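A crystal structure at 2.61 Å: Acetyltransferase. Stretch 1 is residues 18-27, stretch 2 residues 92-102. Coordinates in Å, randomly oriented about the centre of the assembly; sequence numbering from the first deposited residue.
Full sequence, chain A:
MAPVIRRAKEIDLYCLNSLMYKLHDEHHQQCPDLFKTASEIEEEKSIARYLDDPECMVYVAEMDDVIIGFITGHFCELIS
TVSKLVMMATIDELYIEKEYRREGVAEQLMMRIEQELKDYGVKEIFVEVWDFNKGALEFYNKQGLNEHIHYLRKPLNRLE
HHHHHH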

# COMPACT_ATOMS: atom_id res chain seq x y z
N SER A 18 -20.65 -1.56 22.89
CA SER A 18 -22.01 -1.70 22.37
C SER A 18 -22.15 -1.36 20.89
O SER A 18 -22.79 -2.08 20.16
CB SER A 18 -22.96 -0.82 23.19
OG SER A 18 -24.23 -0.76 22.59
N LEU A 19 -21.56 -0.24 20.47
CA LEU A 19 -21.65 0.16 19.06
C LEU A 19 -20.77 -0.77 18.22
O LEU A 19 -21.05 -1.02 17.05
CB LEU A 19 -21.19 1.61 18.88
CG LEU A 19 -21.94 2.71 19.64
CD1 LEU A 19 -21.17 4.03 19.57
CD2 LEU A 19 -23.33 2.87 19.07
N MSE A 20 -19.69 -1.27 18.82
CA MSE A 20 -18.78 -2.18 18.13
C MSE A 20 -19.55 -3.48 17.93
O MSE A 20 -19.38 -4.17 16.93
CB MSE A 20 -17.52 -2.41 18.98
CG MSE A 20 -16.41 -3.24 18.31
SE MSE A 20 -15.46 -2.33 16.84
CE MSE A 20 -14.74 -0.84 17.84
N TYR A 21 -20.41 -3.80 18.90
CA TYR A 21 -21.23 -5.00 18.84
C TYR A 21 -22.34 -4.82 17.81
O TYR A 21 -22.62 -5.73 17.02
CB TYR A 21 -21.84 -5.28 20.22
CG TYR A 21 -22.83 -6.41 20.20
CD1 TYR A 21 -22.41 -7.73 20.09
CD2 TYR A 21 -24.20 -6.17 20.26
CE1 TYR A 21 -23.32 -8.78 20.03
CE2 TYR A 21 -25.13 -7.21 20.20
CZ TYR A 21 -24.68 -8.51 20.09
OH TYR A 21 -25.59 -9.54 20.03
N LYS A 22 -22.98 -3.66 17.82
CA LYS A 22 -24.04 -3.37 16.87
C LYS A 22 -23.47 -3.48 15.45
O LYS A 22 -24.11 -4.05 14.56
CB LYS A 22 -24.62 -1.97 17.09
CG LYS A 22 -25.56 -1.83 18.28
CD LYS A 22 -26.08 -0.39 18.37
CE LYS A 22 -27.29 -0.22 19.30
NZ LYS A 22 -26.99 -0.38 20.74
N LEU A 23 -22.28 -2.93 15.25
CA LEU A 23 -21.62 -2.96 13.94
C LEU A 23 -21.44 -4.40 13.47
O LEU A 23 -21.95 -4.80 12.41
CB LEU A 23 -20.24 -2.29 13.99
CG LEU A 23 -19.41 -2.34 12.69
CD1 LEU A 23 -20.22 -1.70 11.56
CD2 LEU A 23 -18.08 -1.60 12.85
N HIS A 24 -20.72 -5.18 14.27
CA HIS A 24 -20.47 -6.57 13.93
C HIS A 24 -21.74 -7.38 13.79
O HIS A 24 -21.81 -8.30 12.97
CB HIS A 24 -19.59 -7.21 15.00
CG HIS A 24 -18.21 -6.62 15.06
ND1 HIS A 24 -17.39 -6.73 16.16
CD2 HIS A 24 -17.52 -5.90 14.14
CE1 HIS A 24 -16.25 -6.11 15.92
NE2 HIS A 24 -16.30 -5.60 14.71
N ASP A 25 -22.76 -7.03 14.56
CA ASP A 25 -24.03 -7.76 14.49
C ASP A 25 -24.67 -7.62 13.12
O ASP A 25 -25.00 -8.61 12.48
CB ASP A 25 -25.00 -7.25 15.55
CG ASP A 25 -26.23 -8.13 15.66
OD1 ASP A 25 -26.10 -9.25 16.18
OD2 ASP A 25 -27.31 -7.71 15.22
N GLU A 26 -24.85 -6.37 12.68
CA GLU A 26 -25.44 -6.09 11.39
C GLU A 26 -24.60 -6.70 10.27
O GLU A 26 -25.12 -7.06 9.21
CB GLU A 26 -25.57 -4.57 11.19
CG GLU A 26 -26.31 -3.85 12.33
CD GLU A 26 -26.22 -2.33 12.25
OE1 GLU A 26 -26.65 -1.66 13.22
OE2 GLU A 26 -25.73 -1.80 11.23
N HIS A 27 -23.30 -6.84 10.50
CA HIS A 27 -22.40 -7.42 9.52
C HIS A 27 -22.80 -8.86 9.23
O HIS A 27 -22.92 -9.27 8.08
CB HIS A 27 -20.95 -7.36 10.03
CG HIS A 27 -20.18 -6.17 9.53
ND1 HIS A 27 -20.79 -5.00 9.11
CD2 HIS A 27 -18.85 -5.96 9.39
CE1 HIS A 27 -19.87 -4.14 8.73
NE2 HIS A 27 -18.68 -4.69 8.89
N ASP A 92 -10.17 1.23 9.33
CA ASP A 92 -10.73 -0.08 9.64
C ASP A 92 -12.26 -0.18 9.71
O ASP A 92 -12.89 -0.78 8.84
CB ASP A 92 -10.10 -0.58 10.95
CG ASP A 92 -8.58 -0.65 10.86
OD1 ASP A 92 -7.89 -0.09 11.75
OD2 ASP A 92 -8.08 -1.28 9.90
N GLU A 93 -12.85 0.42 10.74
CA GLU A 93 -14.29 0.36 10.95
C GLU A 93 -14.98 1.71 11.06
O GLU A 93 -14.36 2.72 11.42
CB GLU A 93 -14.59 -0.43 12.21
CG GLU A 93 -14.05 -1.82 12.19
CD GLU A 93 -13.59 -2.25 13.55
OE1 GLU A 93 -12.61 -1.66 14.08
OE2 GLU A 93 -14.22 -3.19 14.10
N LEU A 94 -16.27 1.71 10.79
CA LEU A 94 -17.06 2.92 10.87
C LEU A 94 -18.51 2.52 11.10
O LEU A 94 -19.05 1.71 10.35
CB LEU A 94 -16.91 3.71 9.56
CG LEU A 94 -17.23 5.21 9.57
CD1 LEU A 94 -17.00 5.80 8.18
CD2 LEU A 94 -18.68 5.42 10.00
N TYR A 95 -19.13 3.06 12.14
CA TYR A 95 -20.52 2.72 12.44
C TYR A 95 -21.38 3.91 12.81
O TYR A 95 -20.93 4.82 13.51
CB TYR A 95 -20.59 1.67 13.55
CG TYR A 95 -22.01 1.33 13.98
CD1 TYR A 95 -22.62 2.01 15.04
CD2 TYR A 95 -22.75 0.37 13.30
CE1 TYR A 95 -23.93 1.72 15.41
CE2 TYR A 95 -24.06 0.09 13.66
CZ TYR A 95 -24.65 0.76 14.71
OH TYR A 95 -25.95 0.48 15.07
N ILE A 96 -22.63 3.89 12.35
CA ILE A 96 -23.58 4.96 12.66
C ILE A 96 -24.91 4.34 13.08
O ILE A 96 -25.38 3.37 12.48
CB ILE A 96 -23.86 5.88 11.44
CG1 ILE A 96 -22.55 6.26 10.74
CG2 ILE A 96 -24.57 7.14 11.91
CD1 ILE A 96 -22.18 5.33 9.59
N GLU A 97 -25.52 4.90 14.12
CA GLU A 97 -26.80 4.40 14.59
C GLU A 97 -27.77 4.47 13.43
O GLU A 97 -27.78 5.46 12.69
CB GLU A 97 -27.31 5.27 15.73
CG GLU A 97 -26.43 5.22 16.96
CD GLU A 97 -26.57 3.91 17.71
OE1 GLU A 97 -26.13 3.84 18.88
OE2 GLU A 97 -27.12 2.94 17.13
N LYS A 98 -28.57 3.42 13.26
CA LYS A 98 -29.54 3.34 12.17
C LYS A 98 -30.49 4.54 12.21
O LYS A 98 -31.11 4.89 11.21
CB LYS A 98 -30.33 2.01 12.26
CG LYS A 98 -29.44 0.75 12.15
CD LYS A 98 -30.21 -0.53 11.75
CE LYS A 98 -30.80 -0.43 10.32
NZ LYS A 98 -31.57 -1.63 9.81
N GLU A 99 -30.56 5.18 13.37
CA GLU A 99 -31.43 6.34 13.55
C GLU A 99 -30.75 7.64 13.10
O GLU A 99 -31.41 8.67 12.93
CB GLU A 99 -31.83 6.44 15.02
CG GLU A 99 -32.85 7.50 15.31
CD GLU A 99 -32.88 7.86 16.78
OE1 GLU A 99 -33.11 6.95 17.60
OE2 GLU A 99 -32.67 9.05 17.10
N TYR A 100 -29.43 7.59 12.91
CA TYR A 100 -28.69 8.78 12.50
C TYR A 100 -28.01 8.72 11.14
O TYR A 100 -27.24 9.62 10.78
CB TYR A 100 -27.67 9.13 13.58
CG TYR A 100 -28.29 9.72 14.82
CD1 TYR A 100 -28.34 11.10 15.00
CD2 TYR A 100 -28.85 8.91 15.81
CE1 TYR A 100 -28.94 11.66 16.13
CE2 TYR A 100 -29.45 9.45 16.94
CZ TYR A 100 -29.49 10.83 17.09
OH TYR A 100 -30.09 11.38 18.21
N ARG A 101 -28.28 7.68 10.37
CA ARG A 101 -27.68 7.56 9.04
C ARG A 101 -28.36 8.55 8.10
O ARG A 101 -29.36 9.18 8.46
CB ARG A 101 -27.82 6.13 8.51
CG ARG A 101 -26.63 5.25 8.83
CD ARG A 101 -26.90 4.25 9.93
NE ARG A 101 -27.46 3.00 9.43
CZ ARG A 101 -27.34 1.83 10.06
NH1 ARG A 101 -26.68 1.77 11.21
NH2 ARG A 101 -27.86 0.73 9.54
N ARG A 102 -27.82 8.71 6.89
CA ARG A 102 -28.39 9.64 5.93
C ARG A 102 -28.40 11.06 6.50
O ARG A 102 -29.32 11.84 6.25
CB ARG A 102 -29.83 9.23 5.57
CG ARG A 102 -29.96 8.27 4.40
CD ARG A 102 -30.06 9.03 3.08
NE ARG A 102 -28.92 9.93 2.87
CZ ARG A 102 -28.79 10.75 1.83
NH1 ARG A 102 -29.72 10.78 0.88
NH2 ARG A 102 -27.72 11.52 1.73

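Helix 18-27 lies nearly square across strand 92-96, their directions 97° apart and their axes 8.5 Å apart at closest approach. A crossing this steep gives each element a short footprint on the other, and here it centres on Leu 23 and Tyr 95, whose CA atoms are 6.0 Å apart. On the strand the alternation is plain: Glu 93 and Tyr 95 direct CA-to-CB toward the helix, while Leu 94 and Ile 96 point away.

Tyr 95 does the most work. One face of its ring lies against a turn of the helix, with Leu 23 N and Leu 19 O over it. Those two atoms need nothing from the ring, since Leu 23 N already donates to Leu 19 O at 2.9 Å; the helix presents a polar group whose hydrogen bond is internally paid for. Leucine side chains complete the packing, Leu 23 CD1 at 3.7 Å from Tyr 95 CD2 and Leu 19 CD2 at 3.9 Å from Tyr 95 CE1. The buried tyrosine still has a hydroxyl to satisfy, and Tyr 95 OH donates to Glu 26 OE1 at 2.9 Å, with the acceptor near the plane of the ring. Packing by the face and hydrogen bonding at the edge thus coexist on one side chain.

Glu 26 is extended, with chi1 m and chi2 t, and its carboxylate serves two partners. While OE1 accepts the hydrogen bond from the tyrosine hydroxyl, Glu 26 OE2 forms a long salt bridge with Arg 101 NH1 at 3.7 Å. The same nitrogen has a much nearer acceptor in its own stretch: Arg 101 NH1 donates to Ile 96 O at a very short 2.4 Å. The arginine therefore ties the loop back to the end of the strand and offers Glu 26 charge compensation at longer range.

A second polar link lies at the other end of the contact. His 24 NE2 donates to Glu 93 OE2 at 3.2 Å with an angle of 151°, and the acceptor sits at the ring edge, where a ring N-H can reach it. Met 20, a selenomethionine, brings its SE to 3.1 Å from that same Glu 93 OE2, a close approach but no hydrogen bond.

Lys 22 spends its ammonium within the helix, Lys 22 NZ donating weakly to Ser 18 OG at 3.3 Å. Its aliphatic portion faces the strand side, with Lys 22 CD 3.4 Å from Tyr 95 OH.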